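Local coordinates for protein Rv1364c/MT1410 (Mycobacterium tuberculosis, PDB 3KE6) that probably combines a PP2C-type phosphatase domain (RsbU-like) with an anti-sigma-factor kinase domain (RsbW-like) in the control of a sigma factor, at residues Asp297-Phe305 / Met360-Ile370; Gly332-Gln343 / Gly375-Leu385. One frame throughout, in Å; residues are numbered along the deposited sequence.

Contact 1. Residues Asp297-Phe305 / Met360-Ile370; sequences DIVHAISEF and MAEALVSEARI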
ATOM      1  N   ASP A 297      -6.804  16.400   5.807  1.00 51.74           N
ATOM      2  CA  ASP A 297      -5.691  16.816   6.639  1.00 52.34           C
ATOM      3  C   ASP A 297      -4.739  17.743   5.892  1.00 52.63           C
ATOM      4  O   ASP A 297      -4.480  18.864   6.323  1.00 53.62           O
ATOM      5  CB  ASP A 297      -4.913  15.607   7.141  1.00 51.74           C
ATOM      6  CG  ASP A 297      -5.621  14.889   8.210  1.00 54.38           C
ATOM      7  OD1 ASP A 297      -6.396  15.535   8.944  1.00 60.72           O
ATOM      8  OD2 ASP A 297      -5.421  13.666   8.329  1.00 67.64           O
ATOM      9  N   ILE A 298      -4.215  17.262   4.780  1.00 52.56           N
ATOM     10  CA  ILE A 298      -3.146  17.955   4.098  1.00 52.40           C
ATOM     11  C   ILE A 298      -3.668  19.296   3.542  1.00 53.45           C
ATOM     12  O   ILE A 298      -2.998  20.345   3.674  1.00 54.22           O
ATOM     13  CB  ILE A 298      -2.595  17.099   2.977  1.00 52.52           C
ATOM     14  CG1 ILE A 298      -1.847  15.878   3.539  1.00 52.86           C
ATOM     15  CG2 ILE A 298      -1.708  17.898   2.118  1.00 50.21           C
ATOM     16  CD1 ILE A 298      -1.505  14.764   2.466  1.00 51.05           C
ATOM     17  N   VAL A 299      -4.875  19.291   2.962  1.00 52.57           N
ATOM     18  CA  VAL A 299      -5.427  20.545   2.455  1.00 51.72           C
ATOM     19  C   VAL A 299      -5.646  21.538   3.575  1.00 51.80           C
ATOM     20  O   VAL A 299      -5.430  22.711   3.405  1.00 52.43           O
ATOM     21  CB  VAL A 299      -6.747  20.358   1.683  1.00 52.50           C
ATOM     22  CG1 VAL A 299      -7.343  21.764   1.283  1.00 48.62           C
ATOM     23  CG2 VAL A 299      -6.539  19.440   0.470  1.00 45.52           C
ATOM     24  N   HIS A 300      -6.102  21.067   4.725  1.00 51.71           N
ATOM     25  CA  HIS A 300      -6.290  21.942   5.889  1.00 51.45           C
ATOM     26  C   HIS A 300      -4.965  22.615   6.250  1.00 51.62           C
ATOM     27  O   HIS A 300      -4.883  23.842   6.333  1.00 50.80           O
ATOM     28  CB  HIS A 300      -6.826  21.115   7.057  1.00 50.71           C
ATOM     29  CG  HIS A 300      -7.269  21.914   8.236  1.00 50.17           C
ATOM     30  ND1 HIS A 300      -8.115  21.392   9.190  1.00 50.62           N
ATOM     31  CD2 HIS A 300      -6.939  23.156   8.666  1.00 46.92           C
ATOM     32  CE1 HIS A 300      -8.304  22.286  10.147  1.00 48.81           C
ATOM     33  NE2 HIS A 300      -7.606  23.368   9.852  1.00 46.04           N
ATOM     34  N   ALA A 301      -3.917  21.811   6.414  1.00 52.18           N
ATOM     35  CA  ALA A 301      -2.606  22.345   6.865  1.00 52.62           C
ATOM     36  C   ALA A 301      -2.096  23.401   5.905  1.00 53.00           C
ATOM     37  O   ALA A 301      -1.790  24.514   6.291  1.00 54.20           O
ATOM     38  CB  ALA A 301      -1.577  21.235   7.011  1.00 51.00           C
ATOM     39  N   ILE A 302      -2.049  23.053   4.641  1.00 53.55           N
ATOM     40  CA  ILE A 302      -1.423  23.914   3.649  1.00 54.48           C
ATOM     41  C   ILE A 302      -2.240  25.160   3.432  1.00 54.54           C
ATOM     42  O   ILE A 302      -1.667  26.245   3.302  1.00 55.63           O
ATOM     43  CB  ILE A 302      -1.175  23.143   2.337  1.00 55.26           C
ATOM     44  CG1 ILE A 302      -0.166  22.014   2.629  1.00 57.96           C
ATOM     45  CG2 ILE A 302      -0.673  24.045   1.243  1.00 53.34           C
ATOM     46  CD1 ILE A 302       0.514  21.476   1.403  1.00 56.99           C
ATOM     47  N   SER A 303      -3.564  25.020   3.419  1.00 53.38           N
ATOM     48  CA  SER A 303      -4.440  26.163   3.305  1.00 52.63           C
ATOM     49  C   SER A 303      -4.139  27.151   4.433  1.00 52.04           C
ATOM     50  O   SER A 303      -4.069  28.351   4.221  1.00 51.89           O
ATOM     51  CB  SER A 303      -5.897  25.697   3.362  1.00 53.36           C
ATOM     52  OG  SER A 303      -6.808  26.783   3.186  1.00 57.43           O
ATOM     53  N   GLU A 304      -3.920  26.645   5.640  1.00 51.59           N
ATOM     54  CA  GLU A 304      -3.683  27.533   6.766  1.00 50.70           C
ATOM     55  C   GLU A 304      -2.308  28.202   6.665  1.00 50.32           C
ATOM     56  O   GLU A 304      -2.161  29.392   7.011  1.00 50.12           O
ATOM     57  CB  GLU A 304      -3.900  26.819   8.108  1.00 50.06           C
ATOM     58  CG  GLU A 304      -5.385  26.747   8.543  1.00 47.61           C
ATOM     59  CD  GLU A 304      -6.066  28.123   8.693  1.00 51.74           C
ATOM     60  OE1 GLU A 304      -5.847  28.796   9.735  1.00 52.68           O
ATOM     61  OE2 GLU A 304      -6.848  28.528   7.787  1.00 50.75           O
ATOM     62  N   PHE A 305      -1.326  27.470   6.145  1.00 49.50           N
ATOM     63  CA  PHE A 305      -0.005  28.039   5.918  1.00 49.04           C
ATOM     64  C   PHE A 305      -0.089  29.184   4.931  1.00 48.50           C
ATOM     65  O   PHE A 305       0.550  30.207   5.112  1.00 47.80           O
ATOM     66  CB  PHE A 305       0.953  27.005   5.334  1.00 49.28           C
ATOM     67  CG  PHE A 305       1.370  25.917   6.285  1.00 48.96           C
ATOM     68  CD1 PHE A 305       1.256  26.057   7.644  1.00 44.64           C
ATOM     69  CD2 PHE A 305       1.938  24.732   5.776  1.00 54.08           C
ATOM     70  CE1 PHE A 305       1.673  25.034   8.494  1.00 51.72           C
ATOM     71  CE2 PHE A 305       2.358  23.696   6.617  1.00 48.48           C
ATOM     72  CZ  PHE A 305       2.226  23.848   7.979  1.00 49.95           C
ATOM     73  N   MET A 360      -1.534  23.537  15.300  1.00 69.02           N
ATOM     74  CA  MET A 360      -2.559  23.327  14.286  1.00 68.72           C
ATOM     75  C   MET A 360      -2.156  22.155  13.431  1.00 68.17           C
ATOM     76  O   MET A 360      -2.846  21.140  13.388  1.00 68.37           O
ATOM     77  CB  MET A 360      -2.670  24.592  13.415  1.00 68.86           C
ATOM     78  CG  MET A 360      -3.817  24.631  12.396  1.00 69.15           C
ATOM     79  SD  MET A 360      -3.486  24.148  10.674  1.00 70.00           S
ATOM     80  CE  MET A 360      -1.750  24.538  10.359  1.00 69.80           C
ATOM     81  N   ALA A 361      -1.004  22.301  12.785  1.00 67.75           N
ATOM     82  CA  ALA A 361      -0.547  21.362  11.772  1.00 67.45           C
ATOM     83  C   ALA A 361      -0.045  20.068  12.394  1.00 67.30           C
ATOM     84  O   ALA A 361      -0.323  18.986  11.865  1.00 67.49           O
ATOM     85  CB  ALA A 361       0.536  21.998  10.930  1.00 67.23           C
ATOM     86  N   GLU A 362       0.677  20.168  13.517  1.00 66.79           N
ATOM     87  CA  GLU A 362       1.164  18.963  14.212  1.00 66.19           C
ATOM     88  C   GLU A 362       0.018  18.047  14.615  1.00 65.41           C
ATOM     89  O   GLU A 362       0.187  16.829  14.647  1.00 65.75           O
ATOM     90  CB  GLU A 362       2.063  19.298  15.414  1.00 66.10           C
ATOM     91  CG  GLU A 362       3.553  19.416  15.017  1.00 67.12           C
ATOM     92  CD  GLU A 362       4.457  19.984  16.123  1.00 67.05           C
ATOM     93  OE1 GLU A 362       3.990  20.192  17.271  1.00 67.27           O
ATOM     94  OE2 GLU A 362       5.649  20.229  15.824  1.00 70.27           O
ATOM     95  N   ALA A 363      -1.145  18.633  14.878  1.00 64.60           N
ATOM     96  CA  ALA A 363      -2.344  17.871  15.199  1.00 64.03           C
ATOM     97  C   ALA A 363      -3.089  17.301  13.978  1.00 63.58           C
ATOM     98  O   ALA A 363      -4.002  16.514  14.168  1.00 63.96           O
ATOM     99  CB  ALA A 363      -3.289  18.725  16.024  1.00 63.92           C
ATOM    100  N   LEU A 364      -2.717  17.679  12.749  1.00 62.98           N
ATOM    101  CA  LEU A 364      -3.438  17.237  11.515  1.00 62.37           C
ATOM    102  C   LEU A 364      -2.672  16.222  10.667  1.00 62.22           C
ATOM    103  O   LEU A 364      -3.256  15.374   9.987  1.00 63.07           O
ATOM    104  CB  LEU A 364      -3.724  18.436  10.609  1.00 62.34           C
ATOM    105  CG  LEU A 364      -4.641  19.523  11.170  1.00 61.45           C
ATOM    106  CD1 LEU A 364      -4.531  20.787  10.325  1.00 56.77           C
ATOM    107  CD2 LEU A 364      -6.073  19.012  11.246  1.00 56.65           C
ATOM    108  N   VAL A 365      -1.355  16.326  10.700  1.00 61.30           N
ATOM    109  CA  VAL A 365      -0.500  15.561   9.831  1.00 60.26           C
ATOM    110  C   VAL A 365       0.654  14.946  10.617  1.00 59.18           C
ATOM    111  O   VAL A 365       0.977  15.390  11.717  1.00 59.81           O
ATOM    112  CB  VAL A 365      -0.039  16.483   8.734  1.00 60.55           C
ATOM    113  CG1 VAL A 365       1.398  16.202   8.323  1.00 64.36           C
ATOM    114  CG2 VAL A 365      -1.022  16.381   7.570  1.00 61.61           C
ATOM    115  N   SER A 366       1.252  13.901  10.074  1.00 57.87           N
ATOM    116  CA  SER A 366       2.289  13.175  10.802  1.00 56.85           C
ATOM    117  C   SER A 366       3.334  14.109  11.419  1.00 55.91           C
ATOM    118  O   SER A 366       3.763  13.849  12.536  1.00 55.39           O
ATOM    119  CB  SER A 366       2.983  12.120   9.908  1.00 56.87           C
ATOM    120  OG  SER A 366       2.045  11.266   9.290  1.00 51.18           O
ATOM    121  N   GLU A 367       3.747  15.172  10.705  1.00 55.31           N
ATOM    122  CA  GLU A 367       4.798  16.104  11.191  1.00 54.97           C
ATOM    123  C   GLU A 367       4.751  17.468  10.512  1.00 53.31           C
ATOM    124  O   GLU A 367       4.596  17.565   9.309  1.00 52.77           O
ATOM    125  CB  GLU A 367       6.209  15.533  10.963  1.00 54.83           C
ATOM    126  CG  GLU A 367       6.259  14.054  10.495  1.00 59.14           C
ATOM    127  CD  GLU A 367       7.662  13.454  10.420  1.00 58.97           C
ATOM    128  OE1 GLU A 367       8.662  14.222  10.383  1.00 67.07           O
ATOM    129  OE2 GLU A 367       7.751  12.192  10.419  1.00 70.72           O
ATOM    130  N   ALA A 368       4.963  18.519  11.290  1.00 52.31           N
ATOM    131  CA  ALA A 368       4.972  19.876  10.774  1.00 51.60           C
ATOM    132  C   ALA A 368       6.106  20.677  11.399  1.00 50.55           C
ATOM    133  O   ALA A 368       6.534  20.388  12.498  1.00 50.07           O
ATOM    134  CB  ALA A 368       3.653  20.549  11.040  1.00 50.46           C
ATOM    135  N   ARG A 369       6.579  21.688  10.681  1.00 50.28           N
ATOM    136  CA  ARG A 369       7.687  22.518  11.137  1.00 50.35           C
ATOM    137  C   ARG A 369       7.564  23.920  10.574  1.00 49.09           C
ATOM    138  O   ARG A 369       7.017  24.102   9.510  1.00 49.36           O
ATOM    139  CB  ARG A 369       8.995  21.884  10.694  1.00 49.56           C
ATOM    140  CG  ARG A 369       9.542  20.931  11.694  1.00 50.69           C
ATOM    141  CD  ARG A 369      10.362  19.863  11.056  1.00 53.15           C
ATOM    142  NE  ARG A 369       9.504  18.850  10.444  1.00 63.99           N
ATOM    143  CZ  ARG A 369       9.845  17.570  10.260  1.00 66.08           C
ATOM    144  NH1 ARG A 369       8.975  16.749   9.699  1.00 62.51           N
ATOM    145  NH2 ARG A 369      11.041  17.096  10.637  1.00 65.93           N
ATOM    146  N   ILE A 370       8.037  24.908  11.307  1.00 49.10           N
ATOM    147  CA  ILE A 370       8.056  26.279  10.835  1.00 49.59           C
ATOM    148  C   ILE A 370       9.493  26.766  11.041  1.00 49.36           C
ATOM    149  O   ILE A 370      10.090  26.500  12.082  1.00 48.58           O
ATOM    150  CB  ILE A 370       7.049  27.212  11.593  1.00 49.50           C
ATOM    151  CG1 ILE A 370       5.578  27.034  11.175  1.00 51.94           C
ATOM    152  CG2 ILE A 370       7.279  28.646  11.199  1.00 49.96           C
ATOM    153  CD1 ILE A 370       5.032  25.617  10.993  1.00 55.78           C
TER
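Leu364 lays one methyl, CD1, over the face of the His300 imidazole, 3.7 Å from the ring centroid and only 13° off the ring normal, a CH-pi contact in which the two side chains cross at about a right angle. Four residues earlier, on helix 358-362, Met360 packs as a knob into a hole formed by His300, Ala301, Glu304 and Phe305. Its CG stands anti to the backbone N (chi1 -173°), and bends at chi2 and chi3 bring SD to 3.7 Å from CB of Glu304 and CE to 3.9 Å from CE1 of Phe305. The Phe305 ring also meets CB of Ala361, 3.9 Å from its CZ, and more distantly CD1 of Ile370. At the other end, Val365 CG2 fills in beside Ile298 CG1 at 4.1 Å.

The chain turns after Ala361, whose O accepts from both Leu364 N and Val365 N, and this brings Leu364 and Val365 round to helix 292-312 of the histidine kinase-like ATPase fold. On the sheet side, Ala301 and Phe305 also touch strand 376-391. No hydrogen bond crosses between the segments, so helix 292-312 is held against 360-370 by apolar and CH-pi packing, whose fit depends on shape more than on bond direction.

Contact 2. Residues Gly332-Gln343 / Gly375-Leu385; sequences GNVRASVIDRGQ and GGTTATLTHRL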
ATOM      1  N   GLY A 332       6.071   6.568   0.781  1.00 48.53           N
ATOM      2  CA  GLY A 332       4.666   6.771   1.120  1.00 49.20           C
ATOM      3  C   GLY A 332       4.354   8.039   1.917  1.00 49.47           C
ATOM      4  O   GLY A 332       3.253   8.185   2.435  1.00 49.63           O
ATOM      5  N   ASN A 333       5.309   8.963   2.016  1.00 49.67           N
ATOM      6  CA  ASN A 333       5.060  10.263   2.642  1.00 49.98           C
ATOM      7  C   ASN A 333       4.903  11.359   1.602  1.00 50.21           C
ATOM      8  O   ASN A 333       5.577  11.356   0.574  1.00 49.75           O
ATOM      9  CB  ASN A 333       6.202  10.628   3.589  1.00 50.54           C
ATOM     10  CG  ASN A 333       6.191   9.804   4.841  1.00 50.21           C
ATOM     11  OD1 ASN A 333       5.210   9.815   5.556  1.00 52.98           O
ATOM     12  ND2 ASN A 333       7.273   9.068   5.103  1.00 47.55           N
ATOM     13  N   VAL A 334       3.953  12.243   1.855  1.00 50.60           N
ATOM     14  CA  VAL A 334       3.878  13.507   1.175  1.00 50.81           C
ATOM     15  C   VAL A 334       4.674  14.493   2.004  1.00 50.33           C
ATOM     16  O   VAL A 334       4.573  14.510   3.209  1.00 49.90           O
ATOM     17  CB  VAL A 334       2.443  14.013   1.077  1.00 51.70           C
ATOM     18  CG1 VAL A 334       2.400  15.463   0.552  1.00 51.32           C
ATOM     19  CG2 VAL A 334       1.634  13.094   0.181  1.00 50.27           C
ATOM     20  N   ARG A 335       5.488  15.288   1.333  1.00 50.52           N
ATOM     21  CA  ARG A 335       6.232  16.369   1.959  1.00 50.21           C
ATOM     22  C   ARG A 335       5.862  17.655   1.234  1.00 50.02           C
ATOM     23  O   ARG A 335       5.797  17.694   0.003  1.00 49.93           O
ATOM     24  CB  ARG A 335       7.732  16.071   1.919  1.00 49.59           C
ATOM     25  CG  ARG A 335       8.145  15.262   3.133  1.00 49.73           C
ATOM     26  CD  ARG A 335       9.537  14.631   3.031  1.00 50.63           C
ATOM     27  NE  ARG A 335       9.393  13.440   2.239  1.00 55.47           N
ATOM     28  CZ  ARG A 335       9.621  12.196   2.636  1.00 51.44           C
ATOM     29  NH1 ARG A 335      10.130  11.892   3.825  1.00 48.97           N
ATOM     30  NH2 ARG A 335       9.389  11.245   1.766  1.00 53.80           N
ATOM     31  N   ALA A 336       5.544  18.688   1.997  1.00 49.87           N
ATOM     32  CA  ALA A 336       5.110  19.918   1.389  1.00 50.27           C
ATOM     33  C   ALA A 336       5.743  21.086   2.089  1.00 50.49           C
ATOM     34  O   ALA A 336       6.080  20.995   3.279  1.00 50.74           O
ATOM     35  CB  ALA A 336       3.595  20.040   1.457  1.00 50.41           C
ATOM     36  N   SER A 337       5.883  22.191   1.359  1.00 49.55           N
ATOM     37  CA  SER A 337       6.387  23.401   1.963  1.00 49.25           C
ATOM     38  C   SER A 337       5.699  24.610   1.402  1.00 49.13           C
ATOM     39  O   SER A 337       5.378  24.671   0.226  1.00 48.86           O
ATOM     40  CB  SER A 337       7.897  23.555   1.767  1.00 49.42           C
ATOM     41  OG  SER A 337       8.274  23.381   0.419  1.00 48.99           O
ATOM     42  N   VAL A 338       5.495  25.572   2.285  1.00 48.62           N
ATOM     43  CA  VAL A 338       4.915  26.825   1.946  1.00 48.15           C
ATOM     44  C   VAL A 338       5.951  27.847   2.358  1.00 48.01           C
ATOM     45  O   VAL A 338       6.209  28.013   3.543  1.00 47.08           O
ATOM     46  CB  VAL A 338       3.599  27.011   2.683  1.00 48.24           C
ATOM     47  CG1 VAL A 338       3.000  28.399   2.401  1.00 44.25           C
ATOM     48  CG2 VAL A 338       2.656  25.892   2.287  1.00 46.79           C
ATOM     49  N   ILE A 339       6.578  28.481   1.365  1.00 48.26           N
ATOM     50  CA  ILE A 339       7.642  29.456   1.612  1.00 49.17           C
ATOM     51  C   ILE A 339       7.128  30.831   1.243  1.00 49.33           C
ATOM     52  O   ILE A 339       6.607  31.017   0.141  1.00 49.69           O
ATOM     53  CB  ILE A 339       8.894  29.150   0.776  1.00 48.99           C
ATOM     54  CG1 ILE A 339       9.401  27.752   1.098  1.00 48.23           C
ATOM     55  CG2 ILE A 339       9.954  30.203   1.031  1.00 47.36           C
ATOM     56  CD1 ILE A 339      10.683  27.365   0.382  1.00 49.13           C
ATOM     57  N   ASP A 340       7.255  31.786   2.151  1.00 50.10           N
ATOM     58  CA  ASP A 340       6.834  33.157   1.852  1.00 51.91           C
ATOM     59  C   ASP A 340       7.918  34.162   2.239  1.00 52.24           C
ATOM     60  O   ASP A 340       8.937  33.788   2.796  1.00 51.30           O
ATOM     61  CB  ASP A 340       5.488  33.486   2.524  1.00 51.93           C
ATOM     62  CG  ASP A 340       5.590  33.617   4.064  1.00 54.62           C
ATOM     63  OD1 ASP A 340       5.999  34.702   4.538  1.00 55.41           O
ATOM     64  OD2 ASP A 340       5.230  32.647   4.793  1.00 57.40           O
ATOM     65  N   ARG A 341       7.687  35.436   1.945  1.00 54.39           N
ATOM     66  CA  ARG A 341       8.722  36.466   2.143  1.00 56.61           C
ATOM     67  C   ARG A 341       8.816  37.043   3.568  1.00 58.46           C
ATOM     68  O   ARG A 341       9.374  38.124   3.782  1.00 59.32           O
ATOM     69  CB  ARG A 341       8.586  37.559   1.087  1.00 56.30           C
ATOM     70  CG  ARG A 341       8.984  37.037  -0.290  1.00 56.56           C
ATOM     71  CD  ARG A 341       9.475  38.120  -1.193  1.00 57.55           C
ATOM     72  NE  ARG A 341       8.367  38.887  -1.737  1.00 60.46           N
ATOM     73  CZ  ARG A 341       7.849  38.748  -2.958  1.00 59.14           C
ATOM     74  NH1 ARG A 341       8.334  37.865  -3.819  1.00 56.14           N
ATOM     75  NH2 ARG A 341       6.842  39.533  -3.321  1.00 59.95           N
ATOM     76  N   GLY A 342       8.324  36.284   4.546  1.00 60.16           N
ATOM     77  CA  GLY A 342       8.535  36.596   5.957  1.00 60.66           C
ATOM     78  C   GLY A 342       7.288  37.168   6.577  1.00 61.53           C
ATOM     79  O   GLY A 342       6.691  38.086   6.011  1.00 61.48           O
ATOM     80  N   GLN A 343       6.918  36.618   7.742  1.00 62.59           N
ATOM     81  CA  GLN A 343       5.710  37.016   8.510  1.00 62.60           C
ATOM     82  C   GLN A 343       6.031  37.354   9.997  1.00 63.16           C
ATOM     83  O   GLN A 343       6.884  36.710  10.606  1.00 63.30           O
ATOM     84  CB  GLN A 343       4.617  35.916   8.382  1.00 62.55           C
ATOM     85  CG  GLN A 343       4.859  34.633   9.136  1.00 62.02           C
ATOM     86  CD  GLN A 343       3.894  33.530   8.730  1.00 61.40           C
ATOM     87  OE1 GLN A 343       3.903  33.057   7.585  1.00 54.14           O
ATOM     88  NE2 GLN A 343       3.070  33.100   9.674  1.00 55.47           N
ATOM     89  N   GLY A 375      13.499  38.215   5.831  1.00 52.71           N
ATOM     90  CA  GLY A 375      12.883  38.086   4.502  1.00 52.81           C
ATOM     91  C   GLY A 375      12.211  36.745   4.187  1.00 53.38           C
ATOM     92  O   GLY A 375      11.941  36.461   3.015  1.00 54.91           O
ATOM     93  N   GLY A 376      11.907  35.921   5.200  1.00 52.22           N
ATOM     94  CA  GLY A 376      11.158  34.698   4.934  1.00 50.72           C
ATOM     95  C   GLY A 376      10.709  33.798   6.064  1.00 49.27           C
ATOM     96  O   GLY A 376      11.305  33.753   7.133  1.00 48.48           O
ATOM     97  N   THR A 377       9.645  33.060   5.765  1.00 48.55           N
ATOM     98  CA  THR A 377       9.131  31.967   6.578  1.00 48.00           C
ATOM     99  C   THR A 377       8.894  30.763   5.692  1.00 46.81           C
ATOM    100  O   THR A 377       8.345  30.899   4.607  1.00 45.01           O
ATOM    101  CB  THR A 377       7.777  32.319   7.218  1.00 47.59           C
ATOM    102  OG1 THR A 377       7.937  33.397   8.143  1.00 47.57           O
ATOM    103  CG2 THR A 377       7.218  31.143   7.947  1.00 48.24           C
ATOM    104  N   THR A 378       9.310  29.594   6.184  1.00 47.01           N
ATOM    105  CA  THR A 378       8.977  28.283   5.577  1.00 47.08           C
ATOM    106  C   THR A 378       8.179  27.420   6.562  1.00 46.01           C
ATOM    107  O   THR A 378       8.577  27.219   7.705  1.00 44.91           O
ATOM    108  CB  THR A 378      10.253  27.507   5.214  1.00 47.05           C
ATOM    109  OG1 THR A 378      11.065  28.287   4.315  1.00 51.60           O
ATOM    110  CG2 THR A 378       9.916  26.184   4.591  1.00 45.70           C
ATOM    111  N   ALA A 379       7.046  26.918   6.104  1.00 46.69           N
ATOM    112  CA  ALA A 379       6.202  25.989   6.870  1.00 47.28           C
ATOM    113  C   ALA A 379       6.211  24.685   6.116  1.00 47.19           C
ATOM    114  O   ALA A 379       5.993  24.692   4.931  1.00 46.83           O
ATOM    115  CB  ALA A 379       4.799  26.507   6.983  1.00 46.35           C
ATOM    116  N   THR A 380       6.504  23.579   6.786  1.00 48.09           N
ATOM    117  CA  THR A 380       6.589  22.292   6.101  1.00 49.19           C
ATOM    118  C   THR A 380       5.674  21.276   6.736  1.00 50.05           C
ATOM    119  O   THR A 380       5.291  21.406   7.898  1.00 49.09           O
ATOM    120  CB  THR A 380       7.992  21.711   6.182  1.00 49.83           C
ATOM    121  OG1 THR A 380       8.318  21.473   7.564  1.00 53.02           O
ATOM    122  CG2 THR A 380       9.020  22.672   5.565  1.00 49.39           C
ATOM    123  N   LEU A 381       5.341  20.250   5.970  1.00 51.28           N
ATOM    124  CA  LEU A 381       4.648  19.103   6.529  1.00 51.92           C
ATOM    125  C   LEU A 381       5.086  17.812   5.911  1.00 51.43           C
ATOM    126  O   LEU A 381       5.495  17.777   4.767  1.00 51.84           O
ATOM    127  CB  LEU A 381       3.150  19.266   6.413  1.00 52.08           C
ATOM    128  CG  LEU A 381       2.472  19.308   5.060  1.00 56.57           C
ATOM    129  CD1 LEU A 381       2.530  17.925   4.347  1.00 62.82           C
ATOM    130  CD2 LEU A 381       1.014  19.736   5.271  1.00 52.15           C
ATOM    131  N   THR A 382       5.079  16.763   6.714  1.00 51.49           N
ATOM    132  CA  THR A 382       5.280  15.417   6.220  1.00 51.27           C
ATOM    133  C   THR A 382       4.103  14.607   6.729  1.00 51.75           C
ATOM    134  O   THR A 382       3.874  14.545   7.948  1.00 51.54           O
ATOM    135  CB  THR A 382       6.546  14.810   6.751  1.00 50.83           C
ATOM    136  OG1 THR A 382       7.629  15.711   6.552  1.00 49.81           O
ATOM    137  CG2 THR A 382       6.841  13.536   6.056  1.00 50.38           C
ATOM    138  N   HIS A 383       3.357  14.017   5.802  1.00 51.59           N
ATOM    139  CA  HIS A 383       2.196  13.183   6.134  1.00 51.58           C
ATOM    140  C   HIS A 383       2.247  11.835   5.415  1.00 51.33           C
ATOM    141  O   HIS A 383       2.305  11.795   4.186  1.00 51.34           O
ATOM    142  CB  HIS A 383       0.938  13.910   5.719  1.00 52.29           C
ATOM    143  CG  HIS A 383      -0.315  13.229   6.136  1.00 52.40           C
ATOM    144  ND1 HIS A 383      -0.856  13.388   7.386  1.00 58.23           N
ATOM    145  CD2 HIS A 383      -1.146  12.403   5.467  1.00 56.43           C
ATOM    146  CE1 HIS A 383      -1.970  12.686   7.473  1.00 57.22           C
ATOM    147  NE2 HIS A 383      -2.169  12.082   6.319  1.00 56.34           N
ATOM    148  N   ARG A 384       2.238  10.743   6.178  1.00 50.97           N
ATOM    149  CA  ARG A 384       2.173   9.396   5.605  1.00 50.95           C
ATOM    150  C   ARG A 384       0.798   9.128   5.015  1.00 50.35           C
ATOM    151  O   ARG A 384      -0.176   9.337   5.689  1.00 51.34           O
ATOM    152  CB  ARG A 384       2.470   8.365   6.694  1.00 51.53           C
ATOM    153  CG  ARG A 384       2.515   6.890   6.222  1.00 52.11           C
ATOM    154  CD  ARG A 384       3.306   5.991   7.186  1.00 53.33           C
ATOM    155  NE  ARG A 384       4.662   5.728   6.687  1.00 61.64           N
ATOM    156  CZ  ARG A 384       5.802   6.007   7.321  1.00 64.75           C
ATOM    157  NH1 ARG A 384       5.817   6.555   8.529  1.00 67.79           N
ATOM    158  NH2 ARG A 384       6.958   5.717   6.741  1.00 64.54           N
ATOM    159  N   LEU A 385       0.718   8.711   3.754  1.00 49.41           N
ATOM    160  CA  LEU A 385      -0.563   8.352   3.132  1.00 48.76           C
ATOM    161  C   LEU A 385      -0.941   6.885   3.458  1.00 48.31           C
ATOM    162  O   LEU A 385      -0.088   6.023   3.585  1.00 47.42           O
ATOM    163  CB  LEU A 385      -0.515   8.571   1.607  1.00 47.97           C
ATOM    164  CG  LEU A 385      -0.296  10.017   1.105  1.00 48.65           C
ATOM    165  CD1 LEU A 385      -0.462  10.160  -0.428  1.00 43.32           C
ATOM    166  CD2 LEU A 385      -1.240  10.999   1.786  1.00 46.87           C
TER
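Val334 and His383 form one of four hydrogen-bonded pairs in an antiparallel ladder, with Ala336-Leu381, Val338-Ala379 and Asp340-Thr377 following in register. Each pair exchanges two backbone bonds, Val338 N to Ala379 O being 2.8 Å, and Leu385 N to Gly332 O adds a further rung at 2.9 Å. CA-H...O contacts, such as Thr380 CA to Ala336 O at 3.1 Å, alternate with these pairs, as is usual in antiparallel sheet.

Apolar contacts gather on the face bearing Val334, Ala336 and Leu381. Ala336 CB meets Leu381 CD1 at 3.7 Å, and Val334 CG2 nestles against the branched end of Leu385. On the reverse face, Arg335 and Thr382 run side by side, with CG of Arg335 against both branches of Thr382, while Ile339 lies likewise along Thr378.

Two polar arrangements lie near the ends. Asp340 CG sits between its own backbone N and carbonyl carbon (chi1 71°), bringing OD1 to 2.8 Å from Gly342 N in an Asx turn. Asn333 ND2 stands 3.7 Å from Arg384 NH2 over one guanidinium face, offset toward its rim, with the planes 61° apart, though its hydrogen bond goes to Asp331.

Strand 322-328 flanks 333-340 and strand 367-373 flanks 376-391, both antiparallel, while helix 292-312 covers the face of Ala336, Ala379 and Leu381 through Ile302, Phe305 and Ala301, the helix-on-sheet layering expected of a histidine kinase-like ATPase domain.

How the contacts relate
Contacts 1 and 2 belong to the same helix-on-sheet unit of the ATPase-like domain and meet where strands 367-373 and 376-391 pair: Glu367 and Arg369, in the second segment of contact 1, pair by backbone with Thr382 and Thr380 of contact 2. Contact 2 is the inner sheet pairing, one face buried under the helix, the other carrying exposed Arg335 and Ile339; regular main-chain bonds hold it, and it buries about twice the surface. Contact 1 ranges from buried Phe305 and Ala361 to exposed His300, and relies on side-chain packing, with no hydrogen bond between its segments. Helix 292-312 serves both, turning His300 and Glu304 toward 360-364 while Ile302 rests on Ala336 and Val338.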